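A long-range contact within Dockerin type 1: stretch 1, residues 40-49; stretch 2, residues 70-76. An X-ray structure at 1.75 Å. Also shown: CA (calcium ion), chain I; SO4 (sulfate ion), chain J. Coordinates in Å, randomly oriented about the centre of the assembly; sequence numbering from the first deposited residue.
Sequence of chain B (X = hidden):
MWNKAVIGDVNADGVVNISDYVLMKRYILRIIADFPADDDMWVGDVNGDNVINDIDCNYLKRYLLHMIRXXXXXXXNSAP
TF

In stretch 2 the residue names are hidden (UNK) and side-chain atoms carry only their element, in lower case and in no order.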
ATOM      1  N   ASP B  40       3.936  -7.083  25.727  1.00 34.47           N
ATOM      2  CA  ASP B  40       4.625  -6.233  24.757  1.00 33.05           C
ATOM      3  C   ASP B  40       5.706  -6.982  24.003  1.00 34.62           C
ATOM      4  O   ASP B  40       5.824  -6.877  22.780  1.00 27.30           O
ATOM      5  CB  ASP B  40       5.279  -5.047  25.459  1.00 27.27           C
ATOM      6  CG  ASP B  40       4.273  -4.089  26.030  1.00 37.10           C
ATOM      7  OD1 ASP B  40       3.093  -4.158  25.622  1.00 37.08           O
ATOM      8  OD2 ASP B  40       4.654  -3.274  26.899  1.00 40.65           O
ATOM      9  N   MET B  41       6.528  -7.704  24.747  1.00 32.16           N
ATOM     10  CA  MET B  41       7.672  -8.347  24.153  1.00 35.10           C
ATOM     11  C   MET B  41       7.223  -9.471  23.214  1.00 36.28           C
ATOM     12  O   MET B  41       7.794  -9.665  22.143  1.00 30.66           O
ATOM     13  CB  MET B  41       8.606  -8.856  25.243  1.00 30.76           C
ATOM     14  CG  MET B  41       9.977  -9.228  24.729  1.00 36.35           C
ATOM     15  SD  MET B  41      11.000  -7.864  24.083  1.00 29.65           S
ATOM     16  CE  MET B  41      11.339  -6.964  25.604  1.00 27.23           C
ATOM     17  N   TRP B  42       6.190 -10.214  23.584  1.00 33.30           N
ATOM     18  CA  TRP B  42       5.770 -11.299  22.711  1.00 33.82           C
ATOM     19  C   TRP B  42       5.238 -10.742  21.380  1.00 26.55           C
ATOM     20  O   TRP B  42       5.663 -11.162  20.298  1.00 28.89           O
ATOM     21  CB  TRP B  42       4.717 -12.188  23.368  1.00 33.72           C
ATOM     22  CG  TRP B  42       4.291 -13.212  22.403  1.00 35.77           C
ATOM     23  CD1 TRP B  42       3.113 -13.258  21.734  1.00 38.06           C
ATOM     24  CD2 TRP B  42       5.074 -14.318  21.927  1.00 34.36           C
ATOM     25  NE1 TRP B  42       3.096 -14.335  20.883  1.00 36.17           N
ATOM     26  CE2 TRP B  42       4.288 -15.004  20.982  1.00 37.67           C
ATOM     27  CE3 TRP B  42       6.357 -14.798  22.219  1.00 31.77           C
ATOM     28  CZ2 TRP B  42       4.739 -16.147  20.322  1.00 38.12           C
ATOM     29  CZ3 TRP B  42       6.806 -15.937  21.564  1.00 43.52           C
ATOM     30  CH2 TRP B  42       5.995 -16.599  20.626  1.00 42.51           C
ATOM     31  N   VAL B  43       4.376  -9.739  21.462  1.00 27.23           N
ATOM     32  CA  VAL B  43       3.778  -9.186  20.248  1.00 24.66           C
ATOM     33  C   VAL B  43       4.686  -8.212  19.512  1.00 21.49           C
ATOM     34  O   VAL B  43       4.592  -8.093  18.282  1.00 22.79           O
ATOM     35  CB  VAL B  43       2.429  -8.489  20.536  1.00 27.46           C
ATOM     36  CG1 VAL B  43       1.447  -9.482  21.147  1.00 35.45           C
ATOM     37  CG2 VAL B  43       2.622  -7.270  21.460  1.00 37.22           C
ATOM     38  N   GLY B  44       5.529  -7.482  20.236  1.00 21.52           N
ATOM     39  CA  GLY B  44       6.290  -6.401  19.617  1.00 16.34           C
ATOM     40  C   GLY B  44       7.683  -6.741  19.176  1.00 19.36           C
ATOM     41  O   GLY B  44       8.225  -6.046  18.316  1.00 19.99           O
ATOM     42  N   ASP B  45       8.307  -7.754  19.791  1.00 18.84           N
ATOM     43  CA  ASP B  45       9.656  -8.155  19.398  1.00 24.57           C
ATOM     44  C   ASP B  45       9.512  -9.210  18.309  1.00 26.80           C
ATOM     45  O   ASP B  45       9.454 -10.410  18.605  1.00 23.86           O
ATOM     46  CB  ASP B  45      10.422  -8.757  20.571  1.00 25.50           C
ATOM     47  CG  ASP B  45      11.735  -9.387  20.155  1.00 27.91           C
ATOM     48  OD1 ASP B  45      12.309  -8.951  19.152  1.00 23.63           O
ATOM     49  OD2 ASP B  45      12.201 -10.345  20.828  1.00 27.51           O
ATOM     50  N   VAL B  46       9.436  -8.765  17.060  1.00 23.99           N
ATOM     51  CA  VAL B  46       9.067  -9.675  15.975  1.00 21.79           C
ATOM     52  C   VAL B  46      10.255 -10.438  15.402  1.00 25.60           C
ATOM     53  O   VAL B  46      10.063 -11.446  14.725  1.00 22.80           O
ATOM     54  CB  VAL B  46       8.344  -8.957  14.834  1.00 17.35           C
ATOM     55  CG1 VAL B  46       7.103  -8.272  15.329  1.00 18.21           C
ATOM     56  CG2 VAL B  46       9.260  -7.960  14.154  1.00 18.76           C
ATOM     57  N   ASN B  47      11.469  -9.961  15.652  1.00 23.51           N
ATOM     58  CA  ASN B  47      12.667 -10.662  15.179  1.00 27.05           C
ATOM     59  C   ASN B  47      13.277 -11.531  16.273  1.00 34.31           C
ATOM     60  O   ASN B  47      14.200 -12.300  16.020  1.00 34.57           O
ATOM     61  CB  ASN B  47      13.714  -9.715  14.573  1.00 25.58           C
ATOM     62  CG  ASN B  47      14.348  -8.810  15.594  1.00 28.45           C
ATOM     63  OD1 ASN B  47      13.721  -8.472  16.570  1.00 22.98           O
ATOM     64  ND2 ASN B  47      15.577  -8.387  15.350  1.00 29.56           N
ATOM     65  N   GLY B  48      12.751 -11.399  17.484  1.00 32.48           N
ATOM     66  CA  GLY B  48      13.112 -12.277  18.581  1.00 35.28           C
ATOM     67  C   GLY B  48      14.494 -12.035  19.164  1.00 38.61           C
ATOM     68  O   GLY B  48      15.140 -12.979  19.608  1.00 33.10           O
ATOM     69  N   ASP B  49      14.954 -10.785  19.170  1.00 25.04           N
ATOM     70  CA  ASP B  49      16.218 -10.445  19.816  1.00 30.31           C
ATOM     71  C   ASP B  49      15.994  -9.923  21.233  1.00 27.16           C
ATOM     72  O   ASP B  49      16.919  -9.422  21.876  1.00 26.36           O
ATOM     73  CB  ASP B  49      17.027  -9.432  18.990  1.00 33.19           C
ATOM     74  CG  ASP B  49      16.281  -8.139  18.739  1.00 26.86           C
ATOM     75  OD1 ASP B  49      15.149  -8.003  19.232  1.00 23.14           O
ATOM     76  OD2 ASP B  49      16.839  -7.258  18.048  1.00 23.91           O
ATOM     77  N   UNK B  70       6.358 -13.634   6.800  1.00 33.62           N
ATOM     78  CA  UNK B  70       6.247 -13.818   8.238  1.00 35.09           C
ATOM     79  C   UNK B  70       7.459 -13.181   8.914  1.00 25.41           C
ATOM     80  O   UNK B  70       8.428 -12.814   8.255  1.00 25.06           O
ATOM     81  c   UNK B  70       7.559 -15.971   8.277  1.00 58.95           C
ATOM     82  o   UNK B  70       6.692 -18.057   9.032  1.00 91.75           O
ATOM     83  o   UNK B  70       8.199 -18.089   7.434  1.00 90.25           O
ATOM     84  c   UNK B  70       6.234 -15.305   8.589  1.00 40.98           C
ATOM     85  c   UNK B  70       7.475 -17.480   8.249  1.00 82.61           C
ATOM     86  N   UNK B  71       7.392 -13.101  10.236  1.00 28.99           N
ATOM     87  CA  UNK B  71       8.465 -12.523  11.035  1.00 27.75           C
ATOM     88  C   UNK B  71       9.455 -13.594  11.471  1.00 35.15           C
ATOM     89  O   UNK B  71       9.116 -14.769  11.584  1.00 34.26           O
ATOM     90  c   UNK B  71       6.951 -10.711  11.901  1.00 23.77           C
ATOM     91  c   UNK B  71       7.874 -11.827  12.258  1.00 23.52           C
ATOM     92  c   UNK B  71       5.262  -8.622  11.179  1.00 24.74           C
ATOM     93  c   UNK B  71       4.760  -9.730  11.851  1.00 22.42           C
ATOM     94  c   UNK B  71       5.615 -10.772  12.209  1.00 23.72           C
ATOM     95  c   UNK B  71       6.591  -8.547  10.866  1.00 22.29           C
ATOM     96  c   UNK B  71       7.443  -9.581  11.233  1.00 23.58           C
ATOM     97  N   UNK B  72      10.688 -13.186  11.725  1.00 29.57           N
ATOM     98  CA  UNK B  72      11.706 -14.169  12.098  1.00 31.95           C
ATOM     99  C   UNK B  72      11.298 -15.003  13.303  1.00 45.25           C
ATOM    100  O   UNK B  72      11.542 -16.213  13.302  1.00 39.95           O
ATOM    101  c   UNK B  72      11.263 -11.852  11.464  1.00 29.19           C
ATOM    102  c   UNK B  72      12.927 -13.308  12.400  1.00 30.16           C
ATOM    103  c   UNK B  72      12.741 -12.105  11.529  1.00 27.26           C
ATOM    104  N   UNK B  73      10.665 -14.387  14.300  1.00 36.93           N
ATOM    105  CA  UNK B  73      10.239 -15.132  15.478  1.00 38.40           C
ATOM    106  C   UNK B  73       8.933 -15.882  15.205  1.00 40.17           C
ATOM    107  O   UNK B  73       8.043 -15.343  14.560  1.00 41.51           O
ATOM    108  c   UNK B  73       8.220 -13.166  19.263  1.00 28.77           C
ATOM    109  c   UNK B  73       9.586 -14.827  17.932  1.00 33.51           C
ATOM    110  c   UNK B  73      10.049 -14.175  16.643  1.00 28.28           C
ATOM    111  c   UNK B  73       9.587 -13.839  19.097  1.00 36.16           C
ATOM    112  n   UNK B  73       8.195 -12.135  20.360  1.00 27.20           N
ATOM    113  N   UNK B  74       8.800 -17.104  15.717  1.00 53.93           N
ATOM    114  CA  UNK B  74       7.600 -17.913  15.454  1.00 60.32           C
ATOM    115  C   UNK B  74       6.919 -18.445  16.717  1.00 67.08           C
ATOM    116  O   UNK B  74       7.501 -18.423  17.798  1.00 63.67           O
ATOM    117  n   UNK B  74       9.214 -18.666  12.524  1.00 78.83           N
ATOM    118  c   UNK B  74       8.010 -18.700  13.080  1.00 80.50           C
ATOM    119  c   UNK B  74       7.949 -19.093  14.542  1.00 68.03           C
ATOM    120  o   UNK B  74       6.980 -18.434  12.456  1.00 88.92           O
ATOM    121  N   UNK B  75       5.683 -18.926  16.574  1.00 77.06           N
ATOM    122  CA  UNK B  75       4.973 -19.556  17.689  1.00 83.85           C
ATOM    123  C   UNK B  75       5.469 -20.987  17.905  1.00 83.39           C
ATOM    124  O   UNK B  75       5.321 -21.555  18.989  1.00 85.02           O
ATOM    125  c   UNK B  75       3.464 -19.554  17.438  1.00 89.17           C
ATOM    126  o   UNK B  75       3.125 -20.323  16.295  1.00 89.78           O
ATOM    127  N   UNK B  76       6.057 -21.557  16.860  1.00 79.78           N
ATOM    128  CA  UNK B  76       6.676 -22.877  16.925  1.00 74.63           C
ATOM    129  C   UNK B  76       8.200 -22.760  16.803  1.00 72.27           C
ATOM    130  O   UNK B  76       8.731 -21.707  16.429  1.00 66.57           O
ATOM    131  c   UNK B  76       5.100 -22.405  13.943  1.00 48.37           C
ATOM    132  c   UNK B  76       7.303 -23.276  13.634  1.00 59.32           C
ATOM    133  o   UNK B  76       6.301 -21.388  10.659  1.00 69.59           O
ATOM    134  c   UNK B  76       6.173 -23.145  14.436  1.00 57.42           C
ATOM    135  c   UNK B  76       6.268 -21.978  11.907  1.00 63.39           C
ATOM    136  c   UNK B  76       7.359 -22.697  12.378  1.00 63.20           C
ATOM    137  c   UNK B  76       6.119 -23.774  15.811  1.00 65.65           C
ATOM    138  c   UNK B  76       5.143 -21.825  12.688  1.00 45.01           C
TER
HETATM  139 CA    CA I 102      13.223  -6.950  18.271  1.00 21.18          CA
HETATM  140  S   SO4 J 103      17.885  -8.903  12.654  0.54 49.91           S
HETATM  141  O1  SO4 J 103      17.567  -8.109  11.473  1.00 60.43           O
HETATM  142  O2  SO4 J 103      18.163  -7.967  13.743  1.00 59.19           O
HETATM  143  O3  SO4 J 103      16.783  -9.802  12.978  1.00 42.10           O
HETATM  144  O4  SO4 J 103      19.061  -9.737  12.399  1.00 69.96           O
HETATM  145  O   HOH W   1      14.901  -5.532  17.601  1.00 23.65           O

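Position 70 carries five side-chain atoms, three carbons in a row with two oxygens on the third. They are exposed and touch nothing on stretch 1. This is a carboxylate on a two-carbon spacer, and the residue is Glu-70.

At position 71 one carbon leads into a ring of six carbons with no heteroatom. The CA-to-CB bond points toward stretch 1, and Val-46 CB lies over one face of the ring. The residue is Phe-71, with Val-46 CB 3.7 Å from Phe-71 CG. The fit is apolar, and both residues are buried.

Position 72 has three carbons that close a ring onto its own backbone nitrogen. The ring packs against the loop at Asn-47, the mark of a proline, Pro-72, whose CB lies 3.8 Å from Asn-47 CA. Here the two backbones approach closely, with Asn-47 CA and Pro-72 CA 4.8 Å apart.

Four carbons in a row ending in a nitrogen occupy position 73. The chain reaches the end of the helix, where the terminal nitrogen meets the backbone oxygens of Trp-42 and Asp-45; the residue is Lys-73. Lys-73 NZ donates hydrogen bonds to Trp-42 O (2.7 Å) and Asp-45 O (2.8 Å). Lys-73 CE sits over one face of the Trp-42 indole, 4.1 Å from the centroid of the six-membered ring, while NZ makes an off-centre cation-pi contact with the same ring.

Position 74 shows two carbons, the second bearing one oxygen and one nitrogen. The CA-to-CB bond points away, and the backbone makes the contact, with O of position 74 lying 3.7 Å from Trp-42 CH2. The carboxamide belongs to Asn-74.

Position 75 has one carbon and one oxygen. Its CA lies near the plane of the indole, at the ring edge, 4.3 Å from Trp-42 CH2. This is Ser-75.

Position 76 has one carbon followed by a six-carbon ring bearing an oxygen. Its CA-to-CB bond points away, and it makes no contact with stretch 1. The residue is Tyr-76.

Lys-73 dominates the contact. Lys-73 N donates to Val-46 O (3.0 Å), tying the segment to the loop, while the side chain reaches the carbonyls at the helix end and passes over one face of the six-membered ring of Trp-42. Phe-71 adds an apolar anchor on Val-46. The same loop binds calcium through Asp-45 OD1, Asn-47 OD1 and Asp-49 OD1; stretch 2 packs against it, largely at its backbone oxygens and Val-46, and supplies no ligand to the ion.

Stretch 2 70-76: EFPKNSY
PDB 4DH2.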